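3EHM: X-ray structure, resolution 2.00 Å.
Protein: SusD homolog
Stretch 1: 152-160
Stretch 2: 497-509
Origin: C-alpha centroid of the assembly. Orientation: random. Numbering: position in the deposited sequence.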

# COMPACT_ATOMS: atom_id res chain seq x y z
N SER A 152 -22.78 5.77 17.84
CA SER A 152 -23.98 5.57 17.04
C SER A 152 -24.12 4.15 16.51
O SER A 152 -23.15 3.51 16.12
CB SER A 152 -23.98 6.55 15.86
OG SER A 152 -25.17 6.43 15.11
N ILE A 153 -25.36 3.66 16.51
CA ILE A 153 -25.69 2.33 16.03
C ILE A 153 -25.75 2.35 14.50
O ILE A 153 -25.68 1.31 13.84
CB ILE A 153 -27.06 1.86 16.61
CG1 ILE A 153 -27.40 0.45 16.13
CG2 ILE A 153 -28.15 2.86 16.21
CD1 ILE A 153 -26.55 -0.65 16.77
N ALA A 154 -25.86 3.56 13.94
CA ALA A 154 -25.94 3.74 12.49
C ALA A 154 -24.98 4.85 12.05
O ALA A 154 -25.40 5.94 11.68
CB ALA A 154 -27.36 4.08 12.08
N PRO A 155 -23.66 4.57 12.08
CA PRO A 155 -22.60 5.51 11.69
C PRO A 155 -22.84 6.26 10.38
O PRO A 155 -23.20 5.68 9.37
CB PRO A 155 -21.37 4.61 11.62
CG PRO A 155 -21.63 3.63 12.70
CD PRO A 155 -23.08 3.28 12.49
N LYS A 156 -22.62 7.57 10.43
CA LYS A 156 -22.76 8.44 9.27
C LYS A 156 -21.44 8.40 8.50
O LYS A 156 -20.37 8.46 9.10
CB LYS A 156 -23.05 9.87 9.73
CG LYS A 156 -23.12 10.92 8.62
CD LYS A 156 -24.43 10.86 7.84
CE LYS A 156 -24.54 12.05 6.90
NZ LYS A 156 -25.83 12.07 6.15
N PHE A 157 -21.51 8.29 7.17
CA PHE A 157 -20.31 8.25 6.35
C PHE A 157 -19.95 9.63 5.79
O PHE A 157 -20.82 10.47 5.59
CB PHE A 157 -20.49 7.28 5.18
CG PHE A 157 -20.35 5.83 5.56
CD1 PHE A 157 -21.20 5.26 6.50
CD2 PHE A 157 -19.38 5.04 4.96
CE1 PHE A 157 -21.08 3.90 6.84
CE2 PHE A 157 -19.25 3.68 5.29
CZ PHE A 157 -20.11 3.12 6.23
N ASP A 158 -18.65 9.85 5.57
CA ASP A 158 -18.15 11.11 5.03
C ASP A 158 -17.71 10.87 3.59
O ASP A 158 -17.26 9.78 3.25
CB ASP A 158 -16.92 11.58 5.81
CG ASP A 158 -17.21 11.85 7.28
OD1 ASP A 158 -17.94 12.82 7.57
OD2 ASP A 158 -16.71 11.09 8.13
N SER A 159 -17.83 11.89 2.74
CA SER A 159 -17.38 11.75 1.36
C SER A 159 -15.87 11.61 1.48
O SER A 159 -15.28 12.07 2.46
CB SER A 159 -17.72 13.00 0.55
OG SER A 159 -16.95 14.11 0.98
N GLN A 160 -15.23 10.98 0.50
CA GLN A 160 -13.78 10.82 0.57
C GLN A 160 -13.05 12.16 0.69
O GLN A 160 -12.03 12.25 1.38
CB GLN A 160 -13.28 10.05 -0.65
CG GLN A 160 -11.77 9.84 -0.66
CD GLN A 160 -11.36 8.74 -1.62
OE1 GLN A 160 -11.78 8.71 -2.77
NE2 GLN A 160 -10.52 7.83 -1.14
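Stretch 2 (497-509) NSNPNMAEIPTLL

Residues 152-159 form a largely extended segment without regular helix or strand; Ser159 is the N-cap of a helix that Gln160 begins. Residues 497-509 are more compact: Asn499 is extended, and a turn closed by Met502 N donating to Asn499 O (3.1 Å) leads into residues with helical phi/psi angles, and a regular helix carries the chain through Leu509. The two stretches run in the same general direction, with CA-CA separations of 5.0 Å for Ala154-Asn499, 5.6 Å for Lys156-Asn501 and 5.0 Å for Ser159-Leu508. Between the first and last pairs, five steps of extended chain match nine of the more coiled one.

Two asparagine side chains fix the beginning of this alignment by donating to successive carbonyls of stretch 1. Asn501 ND2 lies 2.7 Å from Ala154 O, and Asn499 ND2 lies 3.0 Å from Pro155 O, in a nearly linear hydrogen bond. The Asn499 amide is held from its other end as well, since Asn501 N donates to Asn499 OD1 at 2.8 Å. Nearby, Ala154 CB packs 4.1 Å from Pro500 CD.

Phe157 points toward stretch 2 and supplies the main apolar contact. Its CE1 approaches Met502 CG at 3.7 Å and its CD2 meets Ile505 CD1 at 3.6 Å, both obliquely to the ring, while Asn499 ND2 lies at the ring edge. Leu508 extends the apolar surface, placing CD1 4.0 Å from Phe157 CB and CD2 4.0 Å from Ser159 CB.

Lys156 departs from its backbone away from stretch 2, yet its long side chain returns to form a salt bridge, NZ to Glu504 OE1, at 3.0 Å. Water bridges further polar groups: one molecule accepts from Phe157 N and donates to Asn501 O and Glu504 OE1, and another links Gln160 N to Leu508 O.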

# COMPACT_ATOMS: atom_id res chain seq x y z
N ASN A 497 -28.36 -2.99 4.77
CA ASN A 497 -29.52 -3.39 5.56
C ASN A 497 -29.34 -3.11 7.05
O ASN A 497 -30.32 -2.93 7.78
CB ASN A 497 -29.80 -4.88 5.36
CG ASN A 497 -30.18 -5.21 3.93
OD1 ASN A 497 -29.98 -6.33 3.46
ND2 ASN A 497 -30.76 -4.23 3.23
N SER A 498 -28.09 -3.07 7.51
CA SER A 498 -27.80 -2.85 8.92
C SER A 498 -27.49 -1.39 9.29
O SER A 498 -27.37 -1.06 10.47
CB SER A 498 -26.63 -3.74 9.36
OG SER A 498 -26.93 -5.11 9.13
N ASN A 499 -27.35 -0.53 8.29
CA ASN A 499 -27.05 0.88 8.53
C ASN A 499 -27.73 1.74 7.46
O ASN A 499 -27.24 1.85 6.34
CB ASN A 499 -25.55 1.12 8.49
CG ASN A 499 -25.18 2.57 8.79
OD1 ASN A 499 -26.02 3.46 8.72
ND2 ASN A 499 -23.91 2.80 9.12
N PRO A 500 -28.86 2.38 7.81
CA PRO A 500 -29.58 3.22 6.86
C PRO A 500 -28.82 4.45 6.33
O PRO A 500 -29.26 5.08 5.38
CB PRO A 500 -30.85 3.60 7.62
CG PRO A 500 -30.42 3.56 9.05
CD PRO A 500 -29.57 2.31 9.10
N ASN A 501 -27.69 4.79 6.95
CA ASN A 501 -26.93 5.94 6.47
C ASN A 501 -26.07 5.57 5.27
O ASN A 501 -25.51 6.45 4.60
CB ASN A 501 -26.05 6.51 7.58
CG ASN A 501 -26.79 7.51 8.45
OD1 ASN A 501 -27.43 8.43 7.94
ND2 ASN A 501 -26.70 7.35 9.77
N MSE A 502 -25.96 4.28 4.99
CA MSE A 502 -25.16 3.82 3.86
C MSE A 502 -25.85 4.04 2.53
O MSE A 502 -25.21 4.02 1.48
CB MSE A 502 -24.81 2.34 4.03
CG MSE A 502 -23.83 2.08 5.17
SE MSE A 502 -23.19 0.27 5.25
CE MSE A 502 -21.71 0.46 4.01
N ALA A 503 -27.16 4.26 2.57
CA ALA A 503 -27.93 4.48 1.35
C ALA A 503 -27.38 5.68 0.57
O ALA A 503 -27.61 5.82 -0.63
CB ALA A 503 -29.40 4.72 1.69
N GLU A 504 -26.65 6.53 1.27
CA GLU A 504 -26.07 7.73 0.69
C GLU A 504 -24.73 7.50 -0.03
O GLU A 504 -24.25 8.37 -0.77
CB GLU A 504 -25.90 8.77 1.81
CG GLU A 504 -24.85 9.83 1.58
CD GLU A 504 -24.79 10.83 2.72
OE1 GLU A 504 -24.70 10.41 3.89
OE2 GLU A 504 -24.84 12.05 2.42
N ILE A 505 -24.14 6.32 0.16
CA ILE A 505 -22.85 5.98 -0.45
C ILE A 505 -22.69 6.28 -1.94
O ILE A 505 -21.72 6.93 -2.33
CB ILE A 505 -22.50 4.49 -0.20
CG1 ILE A 505 -22.27 4.26 1.29
CG2 ILE A 505 -21.25 4.10 -0.99
CD1 ILE A 505 -21.14 5.07 1.87
N PRO A 506 -23.62 5.81 -2.78
CA PRO A 506 -23.48 6.11 -4.21
C PRO A 506 -23.38 7.61 -4.50
O PRO A 506 -22.61 8.03 -5.37
CB PRO A 506 -24.73 5.47 -4.82
CG PRO A 506 -24.94 4.28 -3.94
CD PRO A 506 -24.73 4.86 -2.56
N THR A 507 -24.14 8.41 -3.76
CA THR A 507 -24.09 9.86 -3.95
C THR A 507 -22.73 10.39 -3.49
O THR A 507 -22.15 11.28 -4.13
CB THR A 507 -25.21 10.57 -3.16
OG1 THR A 507 -26.49 10.07 -3.57
CG2 THR A 507 -25.16 12.07 -3.40
N LEU A 508 -22.22 9.85 -2.40
CA LEU A 508 -20.92 10.29 -1.89
C LEU A 508 -19.81 9.90 -2.87
O LEU A 508 -18.82 10.60 -3.01
CB LEU A 508 -20.65 9.68 -0.51
CG LEU A 508 -21.62 10.13 0.59
CD1 LEU A 508 -21.32 9.36 1.86
CD2 LEU A 508 -21.48 11.62 0.82
N LEU A 509 -20.00 8.77 -3.55
CA LEU A 509 -19.04 8.26 -4.52
C LEU A 509 -19.15 8.99 -5.86
O LEU A 509 -18.16 9.13 -6.58
CB LEU A 509 -19.27 6.77 -4.77
CG LEU A 509 -18.75 5.73 -3.77
CD1 LEU A 509 -19.44 4.40 -4.03
CD2 LEU A 509 -17.23 5.59 -3.90
O HOH W 1 -27.72 9.41 5.54
O HOH W 2 -23.89 8.37 5.71
O HOH W 3 -22.17 12.64 4.63
O HOH W 4 -16.45 9.79 -1.72